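Local coordinates for GCN5-related N-acetyltransferase (PDB 2Q0Y), which probably transfers acyl groups, as expected of a GNAT-family acetyltransferase, and binds zinc and magnesium ions in its crystals, at residues Phe54-Glu59 with Ile68-Ile73; Arg17-Met22 with Tyr89-Tyr94; Pro82-Arg87 with Gly120-Val125. One frame throughout, in Å; residues are numbered along the deposited sequence.

Interaction 1. Residues Phe54-Glu59 with Ile68-Ile73; sequences FGWVME and IGLMVI
F54 and L70 form a hydrogen-bonded antiparallel pair in which each amide donates to the other residue: F54 N lies 3.0 Å from L70 O in a nearly straight bond (170°), and L70 N lies 2.8 Å from F54 O. W56 and I68 repeat the exchange, with I68 N 3.0 Å from W56 O and W56 N 3.2 Å from I68 O. Between them G55 and G69 form a non-hydrogen-bonded pair, and G55 CA makes a CA-H...O contact of 3.3 Å to I68 O. With phi at 164°, G55 has no room for a CB, which would run into I68 O. The two strands are the arms of the hairpin 54-60/63-74 in the central GNAT sheet, strand 2-6 lying beyond strand 54-60. F54, W56, I68 and L70 share one face, where helix 104-118 touches F54, W56 and I68. L70 CG sits between its backbone N and carbonyl carbon (chi1 68°), leaning toward F54 O. L70 CD1 meets the F54 ring at its edge, 3.9 Å from F54 CD2; L70 CD2 nears W56 NE1. I68 CG2 reaches the indole edge, 4.0 Å from W56 CD1, and F54 CE2 lies over one indole face, toward the rim.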
ATOM      1  N   PHE A  54      -3.194   8.224 -13.744  1.00  9.42           N
ATOM      2  CA  PHE A  54      -3.282   9.589 -14.211  1.00 11.71           C
ATOM      3  C   PHE A  54      -1.989  10.287 -13.763  1.00 12.73           C
ATOM      4  O   PHE A  54      -1.148   9.701 -13.098  1.00 13.12           O
ATOM      5  CB  PHE A  54      -4.549  10.268 -13.667  1.00 14.66           C
ATOM      6  CG  PHE A  54      -4.692  11.720 -14.084  1.00 22.11           C
ATOM      7  CD1 PHE A  54      -4.961  12.064 -15.409  1.00 28.62           C
ATOM      8  CD2 PHE A  54      -4.534  12.753 -13.149  1.00 24.59           C
ATOM      9  CE1 PHE A  54      -5.081  13.417 -15.801  1.00 23.46           C
ATOM     10  CE2 PHE A  54      -4.643  14.101 -13.538  1.00 20.22           C
ATOM     11  CZ  PHE A  54      -4.915  14.424 -14.873  1.00 20.66           C
ATOM     12  N   GLY A  55      -1.801  11.525 -14.173  1.00 14.44           N
ATOM     13  CA  GLY A  55      -0.663  12.278 -13.701  1.00 11.89           C
ATOM     14  C   GLY A  55      -0.408  13.489 -14.546  1.00 10.51           C
ATOM     15  O   GLY A  55      -1.277  13.927 -15.326  1.00 10.39           O
ATOM     16  N   TRP A  56       0.812  14.005 -14.427  1.00 11.40           N
ATOM     17  CA  TRP A  56       1.152  15.276 -15.022  1.00 11.73           C
ATOM     18  C   TRP A  56       2.556  15.198 -15.584  1.00 11.47           C
ATOM     19  O   TRP A  56       3.409  14.470 -15.049  1.00  8.53           O
ATOM     20  CB  TRP A  56       1.081  16.382 -13.964  1.00 14.04           C
ATOM     21  CG  TRP A  56      -0.215  16.453 -13.202  1.00 13.68           C
ATOM     22  CD1 TRP A  56      -0.491  15.894 -11.978  1.00 17.72           C
ATOM     23  CD2 TRP A  56      -1.403  17.131 -13.608  1.00 13.05           C
ATOM     24  NE1 TRP A  56      -1.792  16.183 -11.605  1.00 17.29           N
ATOM     25  CE2 TRP A  56      -2.370  16.935 -12.594  1.00 15.93           C
ATOM     26  CE3 TRP A  56      -1.750  17.868 -14.740  1.00 15.65           C
ATOM     27  CZ2 TRP A  56      -3.660  17.473 -12.679  1.00 18.25           C
ATOM     28  CZ3 TRP A  56      -3.027  18.417 -14.819  1.00 15.85           C
ATOM     29  CH2 TRP A  56      -3.965  18.208 -13.803  1.00 15.24           C
ATOM     30  N   VAL A  57       2.798  15.957 -16.643  1.00 11.40           N
ATOM     31  CA  VAL A  57       4.104  16.035 -17.294  1.00 10.29           C
ATOM     32  C   VAL A  57       4.577  17.499 -17.298  1.00 10.87           C
ATOM     33  O   VAL A  57       3.806  18.397 -17.625  1.00 10.03           O
ATOM     34  CB  VAL A  57       4.012  15.494 -18.737  1.00 10.56           C
ATOM     35  CG1 VAL A  57       5.327  15.612 -19.461  1.00 15.71           C
ATOM     36  CG2 VAL A  57       3.525  14.024 -18.724  1.00 16.69           C
HETATM   37  N   MSE A  58       5.828  17.749 -16.907  1.00  9.70           N
HETATM   38  CA  MSE A  58       6.431  19.079 -17.046  1.00 10.01           C
HETATM   39  C   MSE A  58       7.267  19.131 -18.322  1.00  9.30           C
HETATM   40  O   MSE A  58       8.126  18.273 -18.558  1.00  9.81           O
HETATM   41  CB  MSE A  58       7.321  19.419 -15.851  1.00 10.47           C
HETATM   42  CG  MSE A  58       7.764  20.862 -15.791  1.00 14.14           C
HETATM   43 SE   MSE A  58       6.267  22.005 -15.238  0.75 22.31          SE
HETATM   44  CE  MSE A  58       6.142  21.467 -13.411  1.00 21.64           C
ATOM     45  N   GLU A  59       7.017  20.149 -19.134  1.00 10.86           N
ATOM     46  CA  GLU A  59       7.678  20.312 -20.420  1.00  9.49           C
ATOM     47  C   GLU A  59       8.370  21.663 -20.547  1.00  9.49           C
ATOM     48  O   GLU A  59       7.899  22.657 -20.013  1.00 13.00           O
ATOM     49  CB  GLU A  59       6.669  20.215 -21.564  1.00 12.64           C
ATOM     50  CG  GLU A  59       5.858  18.972 -21.569  1.00 17.47           C
ATOM     51  CD  GLU A  59       5.037  18.858 -22.818  1.00 14.73           C
ATOM     52  OE1 GLU A  59       4.470  19.880 -23.252  1.00 21.34           O
ATOM     53  OE2 GLU A  59       4.977  17.745 -23.360  1.00 20.15           O
ATOM     54  N   ILE A  68       4.930  12.715 -13.124  1.00 10.32           N
ATOM     55  CA  ILE A  68       4.450  12.115 -11.891  1.00  9.07           C
ATOM     56  C   ILE A  68       3.207  11.292 -12.206  1.00  8.83           C
ATOM     57  O   ILE A  68       2.468  11.583 -13.164  1.00 10.21           O
ATOM     58  CB  ILE A  68       4.188  13.186 -10.808  1.00 10.09           C
ATOM     59  CG1 ILE A  68       4.053  12.556  -9.408  1.00 12.24           C
ATOM     60  CG2 ILE A  68       2.967  14.047 -11.184  1.00 13.60           C
ATOM     61  CD1 ILE A  68       4.090  13.610  -8.291  1.00 13.03           C
ATOM     62  N   GLY A  69       3.010  10.236 -11.424  1.00  8.86           N
ATOM     63  CA  GLY A  69       1.847   9.366 -11.574  1.00 10.02           C
ATOM     64  C   GLY A  69       0.987   9.402 -10.325  1.00 10.83           C
ATOM     65  O   GLY A  69       1.504   9.573  -9.214  1.00 11.60           O
ATOM     66  N   LEU A  70      -0.316   9.200 -10.498  1.00 12.55           N
ATOM     67  CA  LEU A  70      -1.235   9.117  -9.373  1.00 14.34           C
ATOM     68  C   LEU A  70      -2.367   8.133  -9.641  1.00 14.48           C
ATOM     69  O   LEU A  70      -2.817   7.966 -10.767  1.00 14.90           O
ATOM     70  CB  LEU A  70      -1.784  10.501  -8.994  1.00 15.56           C
ATOM     71  CG  LEU A  70      -2.719  11.269  -9.912  1.00 22.10           C
ATOM     72  CD1 LEU A  70      -4.220  10.962  -9.654  1.00 27.97           C
ATOM     73  CD2 LEU A  70      -2.465  12.789  -9.746  1.00 21.89           C
HETATM   74  N   MSE A  71      -2.781   7.474  -8.571  1.00 13.90           N
HETATM   75  CA  MSE A  71      -3.860   6.512  -8.587  1.00 14.84           C
HETATM   76  C   MSE A  71      -4.692   6.724  -7.345  1.00 13.55           C
HETATM   77  O   MSE A  71      -4.233   7.315  -6.373  1.00 12.71           O
HETATM   78  CB  MSE A  71      -3.295   5.096  -8.584  1.00 15.13           C
HETATM   79  CG  MSE A  71      -2.297   4.822  -9.697  1.00 17.21           C
HETATM   80 SE   MSE A  71      -1.521   3.069  -9.470  0.75 21.20          SE
HETATM   81  CE  MSE A  71      -2.931   2.242 -10.067  1.00 19.46           C
ATOM     82  N   VAL A  72      -5.933   6.270  -7.404  1.00 13.05           N
ATOM     83  CA  VAL A  72      -6.782   6.191  -6.220  1.00 13.36           C
ATOM     84  C   VAL A  72      -7.043   4.701  -6.074  1.00 14.16           C
ATOM     85  O   VAL A  72      -7.705   4.094  -6.918  1.00 15.35           O
ATOM     86  CB  VAL A  72      -8.074   6.990  -6.388  1.00 14.50           C
ATOM     87  CG1 VAL A  72      -8.975   6.841  -5.165  1.00 18.78           C
ATOM     88  CG2 VAL A  72      -7.749   8.454  -6.624  1.00 16.37           C
ATOM     89  N   ILE A  73      -6.467   4.099  -5.043  1.00 13.43           N
ATOM     90  CA  ILE A  73      -6.537   2.658  -4.873  1.00 14.76           C
ATOM     91  C   ILE A  73      -7.603   2.267  -3.872  1.00 14.78           C
ATOM     92  O   ILE A  73      -7.874   3.001  -2.916  1.00 13.18           O
ATOM     93  CB  ILE A  73      -5.182   2.068  -4.499  1.00 15.01           C
ATOM     94  CG1 ILE A  73      -4.699   2.573  -3.151  1.00 13.01           C
ATOM     95  CG2 ILE A  73      -4.150   2.448  -5.579  1.00 16.49           C
ATOM     96  CD1 ILE A  73      -3.390   1.931  -2.693  1.00 17.08           C
TER

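Interaction 2. Residues Arg17-Met22 with Tyr89-Tyr94; sequences RHREAM and YILNLY. With FMT (formic acid), chain G.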
ATOM      1  N   ARG A  17       9.949   4.923 -19.065  1.00 11.40           N
ATOM      2  CA  ARG A  17      11.317   5.462 -18.963  1.00 13.21           C
ATOM      3  C   ARG A  17      11.558   6.102 -17.605  1.00 11.16           C
ATOM      4  O   ARG A  17      12.632   5.915 -17.003  1.00 10.14           O
ATOM      5  CB  ARG A  17      11.592   6.502 -20.063  1.00 13.19           C
ATOM      6  CG  ARG A  17      11.987   5.934 -21.408  1.00 21.83           C
ATOM      7  CD  ARG A  17      12.138   7.054 -22.496  1.00 24.26           C
ATOM      8  NE  ARG A  17      13.262   7.964 -22.253  1.00 36.03           N
ATOM      9  CZ  ARG A  17      14.411   7.938 -22.932  1.00 38.60           C
ATOM     10  N   HIS A  18      10.577   6.876 -17.139  1.00  9.72           N
ATOM     11  CA  HIS A  18      10.656   7.523 -15.835  1.00 10.74           C
ATOM     12  C   HIS A  18      10.781   6.511 -14.691  1.00 11.67           C
ATOM     13  O   HIS A  18      11.618   6.650 -13.798  1.00 11.94           O
ATOM     14  CB  HIS A  18       9.432   8.408 -15.593  1.00 11.80           C
ATOM     15  CG  HIS A  18       9.441   9.691 -16.363  1.00 11.47           C
ATOM     16  ND1 HIS A  18       8.374  10.560 -16.345  1.00 12.53           N
ATOM     17  CD2 HIS A  18      10.378  10.252 -17.167  1.00 14.05           C
ATOM     18  CE1 HIS A  18       8.658  11.607 -17.097  1.00 10.19           C
ATOM     19  NE2 HIS A  18       9.867  11.448 -17.607  1.00 13.11           N
ATOM     20  N   ARG A  19       9.934   5.492 -14.728  1.00 13.05           N
ATOM     21  CA  ARG A  19       9.968   4.456 -13.716  1.00 12.40           C
ATOM     22  C   ARG A  19      11.339   3.793 -13.660  1.00 11.76           C
ATOM     23  O   ARG A  19      11.904   3.638 -12.584  1.00 12.63           O
ATOM     24  CB  ARG A  19       8.878   3.419 -13.976  1.00 10.48           C
ATOM     25  CG  ARG A  19       8.742   2.350 -12.895  1.00 12.57           C
ATOM     26  CD  ARG A  19       7.468   1.569 -13.060  1.00 12.81           C
ATOM     27  NE  ARG A  19       7.224   0.600 -11.990  1.00  9.27           N
ATOM     28  CZ  ARG A  19       6.706   0.886 -10.798  1.00 14.34           C
ATOM     29  NH1 ARG A  19       6.433   2.138 -10.454  1.00 13.70           N
ATOM     30  NH2 ARG A  19       6.514  -0.072  -9.919  1.00 12.48           N
ATOM     31  N   GLU A  20      11.869   3.380 -14.807  1.00  9.55           N
ATOM     32  CA  GLU A  20      13.167   2.710 -14.848  0.50 11.00           C
ATOM     33  C   GLU A  20      14.275   3.628 -14.328  1.00 10.56           C
ATOM     34  O   GLU A  20      15.112   3.214 -13.501  1.00 11.78           O
ATOM     35  CB  GLU A  20      13.462   2.259 -16.280  0.50  9.64           C
ATOM     36  CG  GLU A  20      14.762   1.500 -16.482  0.50 13.21           C
ATOM     37  CD  GLU A  20      14.838   0.844 -17.854  0.50 15.82           C
ATOM     38  OE1 GLU A  20      13.903   0.092 -18.230  0.50 17.65           O
ATOM     39  OE2 GLU A  20      15.842   1.071 -18.554  0.50 24.84           O
ATOM     40  N   ALA A  21      14.278   4.874 -14.807  1.00 11.41           N
ATOM     41  CA  ALA A  21      15.337   5.835 -14.425  1.00 11.34           C
ATOM     42  C   ALA A  21      15.306   6.127 -12.915  1.00 11.25           C
ATOM     43  O   ALA A  21      16.351   6.148 -12.264  1.00 11.09           O
ATOM     44  CB  ALA A  21      15.227   7.140 -15.236  1.00 15.31           C
HETATM   45  N   MSE A  22      14.106   6.340 -12.380  1.00 10.21           N
HETATM   46  CA  MSE A  22      13.891   6.576 -10.947  1.00 11.82           C
HETATM   47  C   MSE A  22      14.450   5.428 -10.100  1.00 12.40           C
HETATM   48  O   MSE A  22      15.205   5.643  -9.152  1.00 10.96           O
HETATM   49  CB  MSE A  22      12.395   6.772 -10.672  1.00 11.83           C
HETATM   50  CG  MSE A  22      12.007   6.896  -9.216  1.00 16.42           C
HETATM   51 SE   MSE A  22      10.104   6.701  -8.916  0.75 20.19          SE
HETATM   52  CE  MSE A  22       9.957   4.768  -9.215  1.00 15.38           C
ATOM     53  N   TYR A  89      -2.501   7.392  -4.137  1.00 11.50           N
ATOM     54  CA  TYR A  89      -1.174   6.809  -4.277  1.00 10.94           C
ATOM     55  C   TYR A  89      -0.391   7.601  -5.330  1.00  9.82           C
ATOM     56  O   TYR A  89      -0.888   7.826  -6.434  1.00 11.80           O
ATOM     57  CB  TYR A  89      -1.243   5.311  -4.645  1.00 12.72           C
ATOM     58  CG  TYR A  89       0.135   4.685  -4.662  1.00 13.30           C
ATOM     59  CD1 TYR A  89       0.927   4.703  -3.513  1.00 18.66           C
ATOM     60  CD2 TYR A  89       0.654   4.088  -5.798  1.00 16.36           C
ATOM     61  CE1 TYR A  89       2.193   4.175  -3.500  1.00 21.36           C
ATOM     62  CE2 TYR A  89       1.945   3.545  -5.789  1.00 15.86           C
ATOM     63  CZ  TYR A  89       2.712   3.601  -4.636  1.00 18.46           C
ATOM     64  OH  TYR A  89       4.014   3.066  -4.568  1.00 19.84           O
ATOM     65  N   ILE A  90       0.800   8.039  -4.962  1.00 10.15           N
ATOM     66  CA  ILE A  90       1.692   8.769  -5.853  1.00 12.06           C
ATOM     67  C   ILE A  90       2.863   7.863  -6.193  1.00 12.18           C
ATOM     68  O   ILE A  90       3.421   7.200  -5.320  1.00 10.40           O
ATOM     69  CB  ILE A  90       2.187  10.095  -5.204  1.00 11.90           C
ATOM     70  CG1 ILE A  90       0.990  11.007  -4.929  1.00 12.45           C
ATOM     71  CG2 ILE A  90       3.235  10.789  -6.088  1.00 16.21           C
ATOM     72  CD1 ILE A  90       1.321  12.282  -4.225  1.00 12.22           C
ATOM     73  N   LEU A  91       3.225   7.836  -7.469  1.00 11.63           N
ATOM     74  CA  LEU A  91       4.319   7.007  -7.942  1.00 11.55           C
ATOM     75  C   LEU A  91       4.988   7.593  -9.181  1.00 10.80           C
ATOM     76  O   LEU A  91       4.437   8.482  -9.853  1.00  9.89           O
ATOM     77  CB  LEU A  91       3.852   5.567  -8.228  1.00 11.05           C
ATOM     78  CG  LEU A  91       2.941   5.304  -9.422  1.00 10.16           C
ATOM     79  CD1 LEU A  91       2.877   3.821  -9.756  1.00 12.74           C
ATOM     80  CD2 LEU A  91       1.536   5.877  -9.236  1.00 10.89           C
ATOM     81  N   ASN A  92       6.186   7.081  -9.469  1.00 10.66           N
ATOM     82  CA  ASN A  92       6.928   7.421 -10.680  1.00 11.23           C
ATOM     83  C   ASN A  92       7.277   8.896 -10.863  1.00 11.03           C
ATOM     84  O   ASN A  92       7.400   9.365 -11.991  1.00 12.46           O
ATOM     85  CB  ASN A  92       6.193   6.923 -11.935  1.00 11.08           C
ATOM     86  CG  ASN A  92       6.089   5.424 -11.997  1.00 12.41           C
ATOM     87  OD1 ASN A  92       6.945   4.712 -11.477  1.00 13.45           O
ATOM     88  ND2 ASN A  92       5.033   4.931 -12.634  1.00 11.71           N
ATOM     89  N   LEU A  93       7.494   9.619  -9.764  1.00 11.23           N
ATOM     90  CA  LEU A  93       8.040  10.977  -9.859  1.00 11.02           C
ATOM     91  C   LEU A  93       9.483  10.900 -10.333  1.00 11.11           C
ATOM     92  O   LEU A  93      10.344  10.305  -9.660  1.00 11.66           O
ATOM     93  CB  LEU A  93       7.978  11.701  -8.511  1.00 10.40           C
ATOM     94  CG  LEU A  93       8.628  13.105  -8.509  1.00 10.53           C
ATOM     95  CD1 LEU A  93       7.988  14.031  -9.529  1.00 13.50           C
ATOM     96  CD2 LEU A  93       8.574  13.736  -7.143  1.00 13.49           C
ATOM     97  N   TYR A  94       9.739  11.504 -11.489  1.00 11.50           N
ATOM     98  CA  TYR A  94      11.079  11.559 -12.057  1.00  9.89           C
ATOM     99  C   TYR A  94      11.297  12.943 -12.633  1.00  9.76           C
ATOM    100  O   TYR A  94      10.435  13.464 -13.356  1.00  9.21           O
ATOM    101  CB  TYR A  94      11.305  10.515 -13.141  1.00 10.10           C
ATOM    102  CG  TYR A  94      12.750  10.502 -13.611  1.00  9.86           C
ATOM    103  CD1 TYR A  94      13.762   9.964 -12.800  1.00  8.54           C
ATOM    104  CD2 TYR A  94      13.118  11.069 -14.827  1.00 12.20           C
ATOM    105  CE1 TYR A  94      15.082   9.967 -13.214  1.00  9.69           C
ATOM    106  CE2 TYR A  94      14.434  11.094 -15.245  1.00 11.86           C
ATOM    107  CZ  TYR A  94      15.425  10.538 -14.431  1.00  8.51           C
ATOM    108  OH  TYR A  94      16.728  10.560 -14.859  1.00  9.99           O
TER
HETATM  109  C   FMT G 158       5.299   1.989  -7.518  1.00 22.00           C
HETATM  110  O1  FMT G 158       5.017   0.851  -7.266  1.00 22.39           O
HETATM  111  O2  FMT G 158       6.443   2.362  -7.428  1.00 31.35           O
HETATM  112  O   HOH W   1       6.297   9.703 -14.522  1.00 12.98           O
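R19 and N92 make the direct hydrogen bond of this contact, R19 NH1 donating to N92 OD1 at 2.8 Å with an N-H...O angle of 151°. The helix 12-25 runs across strand 86-95 of the GNAT sheet where that strand carries a beta bulge: L91 pairs with G69 and Y94 with G67, leaving one extra residue on this side, and N92 takes a positive phi. Such a bulge in this strand is a hallmark of the family. The guanidinium and amide planes are 80° apart, with OD1 near the guanidinium plane. R19 CG lies anti to the backbone N (chi1 -175°), which puts it 3.3 Å from N92 OD1; the chain then runs extended to NE. M22 covers the bulge from the same helix, its SE 3.7 Å from N92 CA. A21, next to M22 in the helix, sets its CB over a face of the Y94 ring, 3.8 Å from the centroid, as a CH-pi contact. H18 meets the same tyrosine obliquely, its CD2 3.7 Å from Y94 CD2. A water bridges the two segments, 2.9 Å from H18 ND1 and donating to N92 O at 2.8 Å. Farther out, R19 NH2 donates to O1 of a formic acid molecule, probably from the crystallisation liquor, at 3.2 Å. R19 NH2 also bonds P77 O of the second subunit, so the arginine ties the bulge to the dimer interface. Y94 OH is hydrogen-bonded to E25 of the same helix. L93 N is hydrogen-bonded to an unidentified molecule, probably also from the liquor, though its place is consistent with the acyl-CoA site that relatives have beside this bulge. The N92 amide is held at both ends: OD1 accepts from R19 NH1 while ND2 is hydrogen-bonded to Y53 OH.

Interaction 3. Residues Pro82-Arg87 with Gly120-Val125; sequences PLQDKR and GIAFAV. With FMT (formic acid), chain I.
Q84 grips the main chain around I121 with both ends of its amide. Its NE2 donates to G120 O at 2.7 Å, nearly along the C=O axis, and its OE1 accepts from A122 N at 2.9 Å in a fairly straight bond (164°), with that N-H standing above the amide plane. The chain runs extended beyond CG, with CD anti to CA (chi2 -169°), carrying CD out toward the 120-122 main chain. A water adds a second donor to Q84 OE1 at 2.9 Å and also donates to K86 O at 2.8 Å. G120 ends helix 104-118 in a Schellman motif, and the helix is the crossover of the beta-alpha-beta unit whose strands, 86-95 and 123-127, start here side by side. K86 crosses I121 obliquely, CE 3.6 Å from I121 CD1, before its NZ meets O2 of a formic acid molecule. R87 lies alongside F123 with its plane 68° from the ring, and F123 CE2 sits over the centre of the guanidinium, 3.9 Å from R87 CZ. Beyond the two segments R87 NE is hydrogen-bonded to H81 NE2, and W75 of the same chain makes a cation-pi contact. F123 to V125 pair with a strand of the second subunit, continuing the sheet. Since Q84 bonds main-chain atoms, one side chain bridges the loops just where strand pairing has yet to begin, probably fixing the chain's course from helix to strand.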
ATOM      1  N   PRO A  82     -11.596   7.281   7.868  1.00 11.20           N
ATOM      2  CA  PRO A  82     -12.593   6.347   8.413  1.00 11.01           C
ATOM      3  C   PRO A  82     -13.819   6.202   7.539  1.00 11.21           C
ATOM      4  O   PRO A  82     -14.493   5.182   7.624  1.00 11.87           O
ATOM      5  CB  PRO A  82     -12.970   6.970   9.769  1.00 10.51           C
ATOM      6  CG  PRO A  82     -12.533   8.384   9.692  1.00 14.72           C
ATOM      7  CD  PRO A  82     -11.345   8.405   8.782  1.00 11.25           C
ATOM      8  N   LEU A  83     -14.123   7.221   6.732  1.00 12.45           N
ATOM      9  CA  LEU A  83     -15.319   7.189   5.914  1.00 12.59           C
ATOM     10  C   LEU A  83     -15.067   6.730   4.487  1.00 14.32           C
ATOM     11  O   LEU A  83     -16.015   6.564   3.722  1.00 15.07           O
ATOM     12  CB  LEU A  83     -15.987   8.569   5.889  1.00 12.63           C
ATOM     13  CG  LEU A  83     -16.314   9.187   7.248  1.00 12.76           C
ATOM     14  CD1 LEU A  83     -16.935  10.566   7.034  1.00 18.15           C
ATOM     15  CD2 LEU A  83     -17.207   8.293   8.091  1.00 15.68           C
ATOM     16  N   GLN A  84     -13.807   6.547   4.111  1.00 11.90           N
ATOM     17  CA  GLN A  84     -13.484   6.266   2.708  1.00 12.17           C
ATOM     18  C   GLN A  84     -12.828   4.894   2.528  1.00 10.62           C
ATOM     19  O   GLN A  84     -11.927   4.518   3.270  1.00 11.00           O
ATOM     20  CB  GLN A  84     -12.537   7.344   2.172  1.00 10.74           C
ATOM     21  CG  GLN A  84     -13.138   8.726   2.130  1.00 14.22           C
ATOM     22  CD  GLN A  84     -12.304   9.740   1.370  1.00 18.23           C
ATOM     23  OE1 GLN A  84     -11.212   9.434   0.889  1.00 12.37           O
ATOM     24  NE2 GLN A  84     -12.818  10.967   1.272  1.00 16.65           N
ATOM     25  N   ASP A  85     -13.273   4.171   1.509  1.00 11.85           N
ATOM     26  CA  ASP A  85     -12.703   2.873   1.167  1.00 11.58           C
ATOM     27  C   ASP A  85     -11.675   3.017   0.028  1.00 11.24           C
ATOM     28  O   ASP A  85     -11.638   2.225  -0.932  1.00 11.61           O
ATOM     29  CB  ASP A  85     -13.806   1.877   0.786  1.00 12.40           C
ATOM     30  CG  ASP A  85     -14.631   2.329  -0.408  1.00 16.00           C
ATOM     31  OD1 ASP A  85     -14.493   3.492  -0.868  1.00 17.22           O
ATOM     32  OD2 ASP A  85     -15.440   1.513  -0.875  1.00 21.19           O
ATOM     33  N   LYS A  86     -10.839   4.038   0.151  1.00 13.58           N
ATOM     34  CA  LYS A  86      -9.838   4.354  -0.861  1.00 14.27           C
ATOM     35  C   LYS A  86      -8.722   5.186  -0.232  1.00 13.68           C
ATOM     36  O   LYS A  86      -8.904   5.790   0.841  1.00 12.14           O
ATOM     37  CB  LYS A  86     -10.467   5.102  -2.038  1.00 16.15           C
ATOM     38  CG  LYS A  86     -11.097   6.429  -1.670  1.00 19.75           C
ATOM     39  CD  LYS A  86     -12.029   6.961  -2.770  1.00 22.98           C
ATOM     40  CE  LYS A  86     -12.805   8.214  -2.314  1.00 30.01           C
ATOM     41  NZ  LYS A  86     -13.672   8.776  -3.415  1.00 31.72           N
ATOM     42  N   ARG A  87      -7.571   5.200  -0.897  1.00 12.32           N
ATOM     43  CA  ARG A  87      -6.538   6.170  -0.599  1.00 13.80           C
ATOM     44  C   ARG A  87      -5.808   6.579  -1.882  1.00 12.88           C
ATOM     45  O   ARG A  87      -5.823   5.855  -2.882  1.00 13.35           O
ATOM     46  CB  ARG A  87      -5.594   5.681   0.514  1.00 16.86           C
ATOM     47  CG  ARG A  87      -5.038   4.336   0.354  1.00 18.98           C
ATOM     48  CD  ARG A  87      -4.020   4.007   1.477  1.00 16.07           C
ATOM     49  NE  ARG A  87      -4.592   3.890   2.821  1.00 13.37           N
ATOM     50  CZ  ARG A  87      -3.907   3.499   3.898  1.00 16.47           C
ATOM     51  NH1 ARG A  87      -2.630   3.147   3.795  1.00 13.99           N
ATOM     52  NH2 ARG A  87      -4.483   3.432   5.086  1.00 16.06           N
ATOM     53  N   GLY A 120     -11.644  14.787  -3.569  1.00 12.12           N
ATOM     54  CA  GLY A 120     -12.198  14.548  -2.227  1.00 12.34           C
ATOM     55  C   GLY A 120     -11.565  13.389  -1.492  1.00 13.06           C
ATOM     56  O   GLY A 120     -12.206  12.758  -0.640  1.00 15.44           O
ATOM     57  N   ILE A 121     -10.298  13.111  -1.788  1.00 12.71           N
ATOM     58  CA  ILE A 121      -9.569  11.996  -1.182  1.00 11.40           C
ATOM     59  C   ILE A 121      -9.015  12.419   0.159  1.00 11.25           C
ATOM     60  O   ILE A 121      -8.344  13.445   0.254  1.00 13.63           O
ATOM     61  CB  ILE A 121      -8.399  11.563  -2.080  1.00 11.44           C
ATOM     62  CG1 ILE A 121      -8.902  11.145  -3.469  1.00 15.13           C
ATOM     63  CG2 ILE A 121      -7.569  10.446  -1.440  1.00 15.70           C
ATOM     64  CD1 ILE A 121      -9.899  10.025  -3.460  1.00 18.76           C
ATOM     65  N   ALA A 122      -9.301  11.634   1.200  1.00 10.62           N
ATOM     66  CA  ALA A 122      -8.896  11.976   2.572  1.00 11.77           C
ATOM     67  C   ALA A 122      -7.398  11.815   2.857  1.00 10.34           C
ATOM     68  O   ALA A 122      -6.823  12.597   3.605  1.00 10.91           O
ATOM     69  CB  ALA A 122      -9.695  11.138   3.572  1.00 12.19           C
ATOM     70  N   PHE A 123      -6.774  10.805   2.262  1.00  9.06           N
ATOM     71  CA  PHE A 123      -5.450  10.344   2.712  1.00 10.72           C
ATOM     72  C   PHE A 123      -4.696   9.781   1.525  1.00 10.35           C
ATOM     73  O   PHE A 123      -5.298   9.131   0.666  1.00 12.36           O
ATOM     74  CB  PHE A 123      -5.676   9.265   3.779  1.00 10.89           C
ATOM     75  CG  PHE A 123      -4.441   8.807   4.504  1.00 12.31           C
ATOM     76  CD1 PHE A 123      -3.816   9.624   5.434  1.00 14.07           C
ATOM     77  CD2 PHE A 123      -3.939   7.530   4.295  1.00 13.42           C
ATOM     78  CE1 PHE A 123      -2.702   9.168   6.129  1.00 14.13           C
ATOM     79  CE2 PHE A 123      -2.829   7.082   5.007  1.00 10.60           C
ATOM     80  CZ  PHE A 123      -2.227   7.909   5.913  1.00 15.48           C
ATOM     81  N   ALA A 124      -3.387  10.013   1.487  1.00 11.58           N
ATOM     82  CA  ALA A 124      -2.549   9.507   0.406  1.00  9.88           C
ATOM     83  C   ALA A 124      -1.242   8.942   0.934  1.00 10.62           C
ATOM     84  O   ALA A 124      -0.776   9.314   2.038  1.00 10.53           O
ATOM     85  CB  ALA A 124      -2.266  10.621  -0.581  1.00 10.88           C
ATOM     86  N   VAL A 125      -0.654   8.058   0.133  1.00 11.71           N
ATOM     87  CA  VAL A 125       0.622   7.428   0.457  1.00 10.64           C
ATOM     88  C   VAL A 125       1.516   7.419  -0.777  1.00 12.39           C
ATOM     89  O   VAL A 125       1.056   7.633  -1.893  1.00 11.94           O
ATOM     90  CB  VAL A 125       0.461   5.980   1.002  1.00 14.67           C
ATOM     91  CG1 VAL A 125      -0.318   5.962   2.330  1.00 12.86           C
ATOM     92  CG2 VAL A 125      -0.204   5.088  -0.009  1.00 18.06           C
TER
HETATM   93  C   FMT I 160     -15.152  11.968  -1.983  1.00 56.49           C
HETATM   94  O1  FMT I 160     -15.054  12.447  -0.846  1.00 55.19           O
HETATM   95  O2  FMT I 160     -14.440  11.026  -2.357  1.00 56.45           O
HETATM   96  O   HOH W   2      -8.633   8.429   1.582  1.00 12.77           O

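Interactions 1 and 2 lie near the middle of the chain, both buried, whereas interaction 3 sits about 17 Å from the chain centre and is only partly buried. All three reach one sheet: strand 63-74 of interaction 1 is the neighbour of strand 86-95, which interactions 2 and 3 share at its two ends. G69 N and L91 O, 2.8 Å apart, join the first two, and I90 N and V125 O join the last two. Their chemistry follows position: regular backbone pairing within the hairpin, a helix settled on a bulge by aromatic packing and an arginine, and a side-chain amide between loops. Interactions 2 and 3 meet the second subunit more widely, interaction 1 through I73 alone.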